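Local coordinates for dTDP-4-dehydrorhamnose reductase (Bacillus anthracis, PDB 3SC6), which catalyses the NADPH-dependent reduction of dTDP-4-dehydrorhamnose to dTDP-L-rhamnose in the rhamnose biosynthetic pathway, at residues A[184-190]-A[213-219]; A[223-227]-A[273-277]. All coordinates share one frame. Numbering follows the deposited sequence.

Contact 1 (A[184-190]-A[213-219])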
loop_
_atom_site.group_PDB
_atom_site.type_symbol
_atom_site.label_atom_id
_atom_site.label_comp_id
_atom_site.label_asym_id
_atom_site.label_seq_id
_atom_site.Cartn_x
_atom_site.Cartn_y
_atom_site.Cartn_z
ATOM N N GLN A 184 -17.604 3.565 7.213
ATOM C CA GLN A 184 -16.213 3.109 7.258
ATOM C C GLN A 184 -15.314 4.300 6.961
ATOM O O GLN A 184 -15.234 4.761 5.820
ATOM C CB GLN A 184 -15.938 2.000 6.241
ATOM C CG GLN A 184 -16.733 0.738 6.452
ATOM C CD GLN A 184 -16.396 -0.330 5.428
ATOM O OE1 GLN A 184 -15.535 -0.136 4.571
ATOM N NE2 GLN A 184 -17.070 -1.469 5.518
ATOM N N ILE A 185 -14.645 4.795 7.995
ATOM C CA ILE A 185 -13.754 5.931 7.858
ATOM C C ILE A 185 -12.337 5.474 7.543
ATOM O O ILE A 185 -11.872 4.458 8.063
ATOM C CB ILE A 185 -13.759 6.793 9.137
ATOM C CG1 ILE A 185 -15.176 7.306 9.414
ATOM C CG2 ILE A 185 -12.800 7.964 9.005
ATOM C CD1 ILE A 185 -15.281 8.174 10.651
ATOM N N GLY A 186 -11.661 6.224 6.677
ATOM C CA GLY A 186 -10.296 5.907 6.281
ATOM C C GLY A 186 -9.580 7.116 5.717
ATOM O O GLY A 186 -10.073 8.238 5.809
ATOM N N SER A 187 -8.410 6.888 5.130
ATOM C CA SER A 187 -7.627 7.971 4.554
ATOM C C SER A 187 -7.051 7.586 3.188
ATOM O O SER A 187 -6.052 6.866 3.107
ATOM C CB SER A 187 -6.502 8.363 5.508
ATOM O OG SER A 187 -5.649 7.264 5.747
ATOM N N PRO A 188 -7.688 8.064 2.109
ATOM C CA PRO A 188 -7.243 7.779 0.749
ATOM C C PRO A 188 -5.797 8.187 0.538
ATOM O O PRO A 188 -5.425 9.315 0.853
ATOM C CB PRO A 188 -8.164 8.646 -0.112
ATOM C CG PRO A 188 -9.367 8.880 0.720
ATOM C CD PRO A 188 -8.924 8.862 2.138
ATOM N N THR A 189 -4.990 7.278 0.002
ATOM C CA THR A 189 -3.585 7.557 -0.243
ATOM C C THR A 189 -3.216 7.399 -1.711
ATOM O O THR A 189 -3.323 6.311 -2.272
ATOM C CB THR A 189 -2.691 6.627 0.584
ATOM O OG1 THR A 189 -2.952 6.834 1.977
ATOM C CG2 THR A 189 -1.233 6.903 0.298
ATOM N N TYR A 190 -2.780 8.495 -2.325
ATOM C CA TYR A 190 -2.385 8.479 -3.730
ATOM C C TYR A 190 -0.932 8.050 -3.923
ATOM O O TYR A 190 -0.007 8.687 -3.426
ATOM C CB TYR A 190 -2.701 9.821 -4.404
ATOM C CG TYR A 190 -2.161 9.959 -5.808
ATOM C CD1 TYR A 190 -2.279 8.929 -6.725
ATOM C CD2 TYR A 190 -1.653 11.171 -6.256
ATOM C CE1 TYR A 190 -1.805 9.064 -8.017
ATOM C CE2 TYR A 190 -1.200 11.322 -7.551
ATOM C CZ TYR A 190 -1.277 10.264 -8.425
ATOM O OH TYR A 190 -0.826 10.404 -9.711
ATOM N N SER A 213 0.542 7.697 4.715
ATOM C CA SER A 213 -0.779 7.869 4.137
ATOM C C SER A 213 -1.041 9.345 4.061
ATOM O O SER A 213 -0.333 10.129 4.686
ATOM C CB SER A 213 -1.846 7.255 5.041
ATOM O OG SER A 213 -1.626 5.875 5.241
ATOM N N ASN A 214 -2.049 9.740 3.296
ATOM C CA ASN A 214 -2.374 11.145 3.193
ATOM C C ASN A 214 -3.053 11.565 4.489
ATOM O O ASN A 214 -3.701 10.753 5.154
ATOM C CB ASN A 214 -3.250 11.434 1.975
ATOM C CG ASN A 214 -2.540 11.158 0.660
ATOM O OD1 ASN A 214 -3.164 11.123 -0.396
ATOM N ND2 ASN A 214 -1.235 10.949 0.723
ATOM N N THR A 215 -2.875 12.832 4.847
ATOM C CA THR A 215 -3.443 13.401 6.062
ATOM C C THR A 215 -4.963 13.469 6.049
ATOM O O THR A 215 -5.585 13.507 4.990
ATOM C CB THR A 215 -2.914 14.837 6.269
ATOM O OG1 THR A 215 -1.486 14.810 6.354
ATOM C CG2 THR A 215 -3.490 15.463 7.533
ATOM N N GLY A 216 -5.550 13.470 7.243
ATOM C CA GLY A 216 -6.999 13.549 7.408
ATOM C C GLY A 216 -7.768 12.247 7.328
ATOM O O GLY A 216 -7.322 11.279 6.714
ATOM N N SER A 217 -8.929 12.237 7.977
ATOM C CA SER A 217 -9.805 11.079 7.995
ATOM C C SER A 217 -10.777 11.304 6.850
ATOM O O SER A 217 -10.866 12.416 6.323
ATOM C CB SER A 217 -10.550 10.972 9.324
ATOM O OG SER A 217 -11.369 12.105 9.540
ATOM N N CYS A 218 -11.531 10.275 6.482
ATOM C CA CYS A 218 -12.474 10.398 5.382
ATOM C C CYS A 218 -13.455 9.223 5.413
ATOM O O CYS A 218 -13.583 8.549 6.428
ATOM C CB CYS A 218 -11.660 10.407 4.083
ATOM S SG CYS A 218 -12.549 10.614 2.570
ATOM N N SER A 219 -14.161 8.996 4.310
ATOM C CA SER A 219 -15.124 7.895 4.206
ATOM C C SER A 219 -15.420 7.726 2.728
ATOM O O SER A 219 -15.423 8.712 1.991
ATOM C CB SER A 219 -16.415 8.200 4.962
ATOM O OG SER A 219 -17.071 9.332 4.420
#
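Three hydrogen bonds, each donated by a backbone amide, join 184-190 to 213-219. Gly-186 N donates to Cys-218 O (3.0 Å), the one backbone-to-backbone bond between them, although the position of this carbonyl oxygen is less certain. Farther along, Asn-214 N bonds weakly to Thr-189 OG1 (3.3 Å), a hydroxyl that also pairs with Ser-154 O, and Tyr-190 N donates to Asn-214 OD1 (3.3 Å), just where Tyr-190 occupies the N-cap position, right before helix 191-202. In this Rossmann-fold reductase, 185-190 runs parallel to strand 148-157 of the central sheet and pairs only loosely, antiparallel, with the short 218-219 strand; the side chain of Thr-189 is about 8 Å from the bound NADP. A CA-H...O contact, Ser-219 CA to Gln-184 O at 3.5 Å, accompanies this pairing. Apolar packing is slight: Pro-188 CD rests 3.7 Å from Cys-218 CB, and both residues also touch Phe-223 and Trp-273. At the end of the short strand, Ser-219 N-caps helix 220-231, its OG accepting from Glu-222 N.

Contact 2 (A[223-227]-A[273-277])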
loop_
_atom_site.group_PDB
_atom_site.type_symbol
_atom_site.label_atom_id
_atom_site.label_comp_id
_atom_site.label_asym_id
_atom_site.label_seq_id
_atom_site.Cartn_x
_atom_site.Cartn_y
_atom_site.Cartn_z
ATOM N N PHE A 223 -15.643 10.773 0.334
ATOM C CA PHE A 223 -14.606 10.677 -0.676
ATOM C C PHE A 223 -15.289 10.653 -2.034
ATOM O O PHE A 223 -14.887 11.367 -2.951
ATOM C CB PHE A 223 -13.743 9.434 -0.410
ATOM C CG PHE A 223 -12.623 9.231 -1.389
ATOM C CD1 PHE A 223 -11.517 10.055 -1.366
ATOM C CD2 PHE A 223 -12.611 8.138 -2.230
ATOM C CE1 PHE A 223 -10.472 9.859 -2.235
ATOM C CE2 PHE A 223 -11.557 7.929 -3.092
ATOM C CZ PHE A 223 -10.488 8.790 -3.093
ATOM N N ALA A 224 -16.353 9.861 -2.144
ATOM C CA ALA A 224 -17.102 9.756 -3.386
ATOM C C ALA A 224 -17.588 11.139 -3.813
ATOM O O ALA A 224 -17.353 11.553 -4.947
ATOM C CB ALA A 224 -18.273 8.803 -3.224
ATOM N N LYS A 225 -18.254 11.856 -2.904
ATOM C CA LYS A 225 -18.756 13.199 -3.219
ATOM C C LYS A 225 -17.676 14.107 -3.760
ATOM O O LYS A 225 -17.842 14.730 -4.809
ATOM C CB LYS A 225 -19.354 13.906 -1.996
ATOM C CG LYS A 225 -20.608 13.319 -1.393
ATOM C CD LYS A 225 -21.044 14.199 -0.214
ATOM C CE LYS A 225 -22.331 13.730 0.429
ATOM N NZ LYS A 225 -23.486 13.762 -0.506
ATOM N N LYS A 226 -16.567 14.186 -3.037
ATOM C CA LYS A 226 -15.473 15.043 -3.453
ATOM C C LYS A 226 -14.807 14.607 -4.770
ATOM O O LYS A 226 -14.162 15.420 -5.432
ATOM C CB LYS A 226 -14.494 15.277 -2.298
ATOM C CG LYS A 226 -13.358 16.225 -2.638
ATOM C CD LYS A 226 -12.572 16.649 -1.407
ATOM C CE LYS A 226 -13.458 17.451 -0.435
ATOM N NZ LYS A 226 -12.720 17.904 0.777
ATOM N N ILE A 227 -14.965 13.343 -5.157
ATOM C CA ILE A 227 -14.385 12.887 -6.416
ATOM C C ILE A 227 -15.194 13.547 -7.528
ATOM O O ILE A 227 -14.635 14.015 -8.521
ATOM C CB ILE A 227 -14.408 11.353 -6.582
ATOM C CG1 ILE A 227 -13.482 10.698 -5.556
ATOM C CG2 ILE A 227 -13.914 10.964 -7.964
ATOM C CD1 ILE A 227 -13.431 9.188 -5.650
ATOM N N TRP A 273 -5.563 13.867 2.025
ATOM C CA TRP A 273 -6.147 12.977 1.022
ATOM C C TRP A 273 -6.860 13.828 -0.011
ATOM O O TRP A 273 -6.884 13.510 -1.201
ATOM C CB TRP A 273 -7.137 11.995 1.658
ATOM C CG TRP A 273 -8.321 12.648 2.321
ATOM C CD1 TRP A 273 -8.431 13.017 3.630
ATOM C CD2 TRP A 273 -9.556 13.011 1.698
ATOM N NE1 TRP A 273 -9.660 13.585 3.862
ATOM C CE2 TRP A 273 -10.370 13.591 2.691
ATOM C CE3 TRP A 273 -10.054 12.902 0.395
ATOM C CZ2 TRP A 273 -11.655 14.059 2.423
ATOM C CZ3 TRP A 273 -11.328 13.367 0.133
ATOM C CH2 TRP A 273 -12.114 13.937 1.141
ATOM N N GLU A 274 -7.431 14.921 0.477
ATOM C CA GLU A 274 -8.161 15.875 -0.336
ATOM C C GLU A 274 -7.207 16.463 -1.359
ATOM O O GLU A 274 -7.528 16.591 -2.539
ATOM C CB GLU A 274 -8.691 16.984 0.573
ATOM C CG GLU A 274 -9.598 16.463 1.678
ATOM C CD GLU A 274 -10.052 17.529 2.645
ATOM O OE1 GLU A 274 -9.615 18.693 2.510
ATOM O OE2 GLU A 274 -10.834 17.194 3.562
ATOM N N GLU A 275 -6.019 16.805 -0.879
ATOM C CA GLU A 275 -4.971 17.386 -1.698
ATOM C C GLU A 275 -4.275 16.320 -2.553
ATOM O O GLU A 275 -3.787 16.609 -3.645
ATOM C CB GLU A 275 -3.985 18.106 -0.784
ATOM C CG GLU A 275 -2.853 18.802 -1.471
ATOM C CD GLU A 275 -1.976 19.540 -0.486
ATOM O OE1 GLU A 275 -0.976 20.149 -0.921
ATOM O OE2 GLU A 275 -2.293 19.516 0.726
ATOM N N GLY A 276 -4.234 15.088 -2.050
ATOM C CA GLY A 276 -3.609 13.986 -2.776
ATOM C C GLY A 276 -4.445 13.629 -3.990
ATOM O O GLY A 276 -3.917 13.230 -5.031
ATOM N N LEU A 277 -5.760 13.780 -3.845
ATOM C CA LEU A 277 -6.710 13.490 -4.911
ATOM C C LEU A 277 -6.628 14.541 -6.018
ATOM O O LEU A 277 -6.880 14.239 -7.182
ATOM C CB LEU A 277 -8.131 13.438 -4.341
ATOM C CG LEU A 277 -9.283 13.138 -5.305
ATOM C CD1 LEU A 277 -9.078 11.813 -6.028
ATOM C CD2 LEU A 277 -10.599 13.133 -4.550
#
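Phe-223, Ile-227, Trp-273 and Leu-277 form the apolar centre between helices 220-231 and 273-283. Edge atoms of the Phe-223 ring meet the indole, CD1 lying 3.6 Å from Trp-273 CZ3; the phenyl and the six-membered ring of Trp-273 have centroids 5.8 Å apart and planes inclined at 60°, an oblique aromatic pair. One turn on, Leu-277 CD2 touches both Phe-223 CE1 (4.0 Å) and Ile-227 CG1 (3.9 Å). Val-165 of helix 164-172 touches Phe-223, Ile-227 and Leu-277, so a third helix adds to this cluster. Phe-223 and Trp-273 also pack on Pro-188 and Cys-218, setting the helix pair against strands 185-190 and 218-219 of the Rossmann-fold sheet. The two short helical segments run in roughly the same direction, crossing at -36° with axes 11.3 Å apart, a wide spacing that the bulky side chains fill. Farther out, Lys-226 runs its aliphatic chain past the indole, CD standing 3.7 Å from Trp-273 CH2, before its NZ reaches Glu-274 OE2 at 3.4 Å in a salt bridge at the partly exposed margin. With no hydrogen bond across the interface, the helices are held mainly by apolar and aromatic packing, supplemented by a single peripheral ion pair.

Both contacts are largely buried, their centres 9 Å apart, but contact 1 lies nearer the middle of the chain and contact 2 farther out, where a salt bridge marks its margin. Contact 1 joins a strand of the central sheet to a largely irregular segment and relies on main-chain amides with carbonyl and side-chain acceptors; contact 2 joins two helices almost entirely through side chains. They share a boundary: strand 218-219 leads straight into helix 220-231, and at the start of helix 273-283 Trp-273 N probably donates a hydrogen bond to Thr-215 O (3.0 Å). Pro-188 CG also packs 3.2 Å from Phe-223 CD1, making the helix pair's aromatic centre continuous with the residues of contact 1.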